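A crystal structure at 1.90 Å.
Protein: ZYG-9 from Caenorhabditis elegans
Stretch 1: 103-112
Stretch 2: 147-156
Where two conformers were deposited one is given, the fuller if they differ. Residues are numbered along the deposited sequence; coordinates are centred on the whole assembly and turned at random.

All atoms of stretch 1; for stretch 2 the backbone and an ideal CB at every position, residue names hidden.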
# COMPACT_ATOMS: atom_id res chain seq x y z
N ALA A 103 14.86 -10.50 5.14
CA ALA A 103 14.83 -9.54 4.05
C ALA A 103 13.59 -8.67 4.15
O ALA A 103 13.69 -7.46 4.05
CB ALA A 103 14.87 -10.24 2.76
N LEU A 104 12.42 -9.26 4.45
CA LEU A 104 11.18 -8.45 4.52
C LEU A 104 11.24 -7.32 5.52
O LEU A 104 10.86 -6.21 5.20
CB LEU A 104 9.92 -9.30 4.74
CG LEU A 104 8.60 -8.50 4.65
CD1 LEU A 104 8.32 -7.89 3.23
CD2 LEU A 104 7.42 -9.33 5.08
N ILE A 105 11.71 -7.58 6.75
CA ILE A 105 11.92 -6.52 7.73
C ILE A 105 12.71 -5.34 7.16
O ILE A 105 12.33 -4.17 7.39
CB ILE A 105 12.67 -7.05 9.02
CG1 ILE A 105 11.74 -7.92 9.85
CG2 ILE A 105 13.09 -5.89 9.88
CD1 ILE A 105 12.49 -9.10 10.66
N LYS A 106 13.81 -5.61 6.47
CA LYS A 106 14.65 -4.53 5.95
C LYS A 106 14.04 -3.85 4.72
O LYS A 106 14.31 -2.68 4.48
CB LYS A 106 16.03 -5.03 5.50
CG LYS A 106 16.96 -5.55 6.63
CD LYS A 106 17.27 -4.44 7.62
CE LYS A 106 17.80 -5.02 8.95
NZ LYS A 106 18.62 -3.95 9.56
N VAL A 107 13.31 -4.61 3.91
CA VAL A 107 12.57 -4.00 2.79
C VAL A 107 11.57 -3.00 3.33
O VAL A 107 11.50 -1.88 2.86
CB VAL A 107 11.85 -5.05 1.93
CG1 VAL A 107 10.86 -4.37 0.98
CG2 VAL A 107 12.88 -5.93 1.15
N LEU A 108 10.83 -3.37 4.39
CA LEU A 108 9.81 -2.47 4.91
C LEU A 108 10.40 -1.25 5.54
O LEU A 108 9.81 -0.18 5.50
CB LEU A 108 8.86 -3.20 5.87
CG LEU A 108 8.10 -4.32 5.14
CD1 LEU A 108 7.38 -5.07 6.24
CD2 LEU A 108 7.06 -3.74 4.15
N GLU A 109 11.60 -1.39 6.12
CA GLU A 109 12.32 -0.25 6.67
C GLU A 109 12.70 0.70 5.57
O GLU A 109 12.56 1.92 5.73
CB GLU A 109 13.56 -0.75 7.38
CG GLU A 109 14.50 0.26 7.85
CD GLU A 109 15.74 -0.41 8.48
OE1 GLU A 109 15.72 -1.63 8.79
OE2 GLU A 109 16.73 0.31 8.68
N LEU A 110 13.18 0.16 4.44
CA LEU A 110 13.43 1.03 3.27
C LEU A 110 12.15 1.71 2.76
O LEU A 110 12.18 2.91 2.47
CB LEU A 110 14.15 0.31 2.11
CG LEU A 110 14.51 1.19 0.91
CD1 LEU A 110 15.41 2.40 1.32
CD2 LEU A 110 15.20 0.36 -0.17
N CYS A 111 11.04 0.97 2.66
CA CYS A 111 9.78 1.53 2.17
C CYS A 111 9.36 2.68 3.08
O CYS A 111 8.95 3.72 2.61
CB CYS A 111 8.65 0.47 2.14
SG CYS A 111 8.92 -0.80 0.89
N LYS A 112 9.46 2.47 4.40
CA LYS A 112 9.12 3.50 5.39
C LYS A 112 9.92 4.80 5.24
O LYS A 112 9.36 5.90 5.24
CB LYS A 112 9.22 2.91 6.82
CG LYS A 112 8.90 3.87 7.99
CD LYS A 112 7.39 4.00 8.24
CE LYS A 112 7.13 4.94 9.47
NZ LYS A 112 7.68 4.27 10.72
N UNK A 147 3.75 -8.25 14.29
CA UNK A 147 4.71 -7.15 14.14
C UNK A 147 4.92 -6.76 12.68
O UNK A 147 5.18 -5.60 12.38
CB UNK A 147 6.05 -7.54 14.76
N UNK A 148 4.83 -7.74 11.78
CA UNK A 148 4.96 -7.50 10.37
C UNK A 148 3.73 -6.73 9.83
O UNK A 148 3.91 -5.76 9.06
CB UNK A 148 5.14 -8.83 9.63
N UNK A 149 2.53 -7.12 10.27
CA UNK A 149 1.32 -6.37 9.91
C UNK A 149 1.39 -4.96 10.43
O UNK A 149 0.92 -4.05 9.79
CB UNK A 149 0.07 -7.06 10.45
N UNK A 150 1.99 -4.76 11.60
CA UNK A 150 2.12 -3.44 12.15
C UNK A 150 3.03 -2.52 11.33
O UNK A 150 2.75 -1.32 11.16
CB UNK A 150 2.64 -3.54 13.58
N UNK A 151 4.12 -3.07 10.85
CA UNK A 151 5.12 -2.31 10.08
C UNK A 151 4.51 -1.89 8.76
O UNK A 151 4.77 -0.78 8.27
CB UNK A 151 6.39 -3.13 9.85
N UNK A 152 3.72 -2.80 8.19
CA UNK A 152 3.01 -2.55 6.93
C UNK A 152 1.98 -1.44 7.16
O UNK A 152 1.93 -0.51 6.35
CB UNK A 152 2.33 -3.82 6.41
N UNK A 153 1.24 -1.47 8.26
CA UNK A 153 0.23 -0.45 8.48
C UNK A 153 0.84 0.88 8.72
O UNK A 153 0.26 1.89 8.31
CB UNK A 153 -0.67 -0.82 9.66
N UNK A 154 2.00 0.93 9.36
CA UNK A 154 2.71 2.23 9.55
C UNK A 154 3.09 2.85 8.21
O UNK A 154 3.01 4.08 8.06
CB UNK A 154 3.97 2.04 10.40
N UNK A 155 3.50 2.03 7.25
CA UNK A 155 3.76 2.57 5.87
C UNK A 155 2.45 3.01 5.20
O UNK A 155 2.39 4.05 4.61
CB UNK A 155 4.45 1.52 5.00
N UNK A 156 1.39 2.24 5.33
CA UNK A 156 0.09 2.64 4.81
C UNK A 156 -0.32 3.98 5.40
O UNK A 156 -0.88 4.80 4.70
CB UNK A 156 -0.97 1.58 5.11

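Stretch 2 is helical throughout and runs nearly parallel to the helix of stretch 1, at 16° with a closest axial approach of 9.7 Å, so the positions that meet stretch 1 recur every three or four residues.

At 147 the ideal CB has nothing of stretch 1 within 5.5 Å, and any helix-compatible side chain would serve. The residue is Asn 147, which makes no contact with stretch 1.

Position 148 points its CA-to-CB bond sideways, with its ideal CB 5.1 Å from Leu 104 CD2. Leu 104, Ile 105 and Leu 108 offer an apolar surface here, but a short side chain would hardly reach it; a long, flexible apolar one such as methionine suits best, though a branched one such as leucine might also reach. Met 148 is found, with all three chi angles in m, which brings its end nearer to stretch 1. Its SD lies 4.0 Å from Ile 105 CG1 and 4.1 Å from Leu 108 CD1. The separation of Met 148 CE from Leu 104 CD2, 2.4 Å, is a clash in the model, so the exact placement of the methyl carries little weight.

Positions 149 and 150 find no partner in stretch 1, the first pointing away and the second out of reach, and the visible atoms favor no particular side chain. They are Arg 149 and Thr 150.

At 151 the CA-to-CB bond points toward stretch 1, and the ideal CB already stands 4.2 Å from Leu 108 CD1. A small residue, alanine or serine, fills this place without needing to reach further. Ser 151 occupies it; its CB packs 4.2 Å from Leu 108 CD1.

Position 152 points sideways, its ideal CB 5.2 Å from Leu 108 CD1. Valine, isoleucine or leucine could close that gap with a methyl. Val 152 does so, in the t rotamer, placing CG2 3.9 Å from Leu 108 CD1.

Position 153 is out of reach and undemanding; it is Arg 153.

At 154 the CA-to-CB bond points toward stretch 1, and the ideal CB is 4.3 Å from Lys 112 NZ. A nearby positive charge favors an acidic side chain, although asparagine, glutamine or serine would also be plausible. Asp 154 is present, and a water links the two side chains: it accepts from Lys 112 NZ at 3.1 Å and donates to Asp 154 OD2 at 2.5 Å.

Position 155 points sideways, with its ideal CB 5.0 Å from Lys 112 CD and 5.2 Å from Cys 111 CB. The space toward Leu 108 calls for an extended aliphatic chain, isoleucine, leucine or methionine. Ile 155 sends CD1 to 3.8 Å from Leu 108 CD2 and 3.9 Å from Cys 111 CB, while its CG1 lies 3.9 Å from Lys 112 CB. With 148, 151 and 152 it forms the hole that receives Leu 108 as a knob.

Position 156 again has nothing of stretch 1 nearby, leaving the choice open; Val 156 completes the segment.

Stretch 2, residues 147-156: NMRTSVRDIV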
# COMPACT_ATOMS: atom_id res chain seq x y z
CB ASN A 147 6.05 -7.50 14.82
CG ASN A 147 6.22 -6.84 16.17
OD1 ASN A 147 5.71 -5.73 16.42
ND2 ASN A 147 6.95 -7.51 17.07
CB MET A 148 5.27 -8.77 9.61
CG MET A 148 6.75 -9.18 9.90
SD MET A 148 7.91 -8.20 8.88
CE MET A 148 7.62 -9.23 7.50
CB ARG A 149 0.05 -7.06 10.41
CG ARG A 149 -0.19 -8.40 9.77
CD ARG A 149 -1.56 -8.96 10.11
NE ARG A 149 -1.74 -9.22 11.55
CZ ARG A 149 -1.44 -10.35 12.18
NH1 ARG A 149 -0.86 -11.41 11.55
NH2 ARG A 149 -1.69 -10.42 13.48
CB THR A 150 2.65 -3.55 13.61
OG1 THR A 150 1.62 -4.19 14.37
CG2 THR A 150 2.94 -2.17 14.21
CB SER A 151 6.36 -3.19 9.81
OG SER A 151 7.15 -3.28 10.99
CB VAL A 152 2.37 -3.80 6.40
CG1 VAL A 152 1.42 -3.46 5.22
CG2 VAL A 152 3.49 -4.85 6.02
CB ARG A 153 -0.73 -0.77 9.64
CG ARG A 153 -1.54 0.44 10.15
CD ARG A 153 -2.56 1.09 9.07
NE ARG A 153 -3.84 0.55 9.46
CZ ARG A 153 -4.81 1.08 10.22
NH1 ARG A 153 -4.93 2.35 10.63
NH2 ARG A 153 -5.77 0.24 10.46
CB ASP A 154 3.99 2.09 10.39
CG ASP A 154 3.72 1.67 11.84
OD1 ASP A 154 2.62 2.01 12.38
OD2 ASP A 154 4.60 0.98 12.42
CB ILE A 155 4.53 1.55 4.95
CG1 ILE A 155 5.93 1.26 5.48
CG2 ILE A 155 4.60 2.01 3.45
CD1 ILE A 155 6.34 -0.17 5.16
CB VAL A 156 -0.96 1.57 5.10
CG1 VAL A 156 -2.36 2.08 4.69
CG2 VAL A 156 -0.65 0.28 4.29
O HOH W 1 6.90 1.41 11.62
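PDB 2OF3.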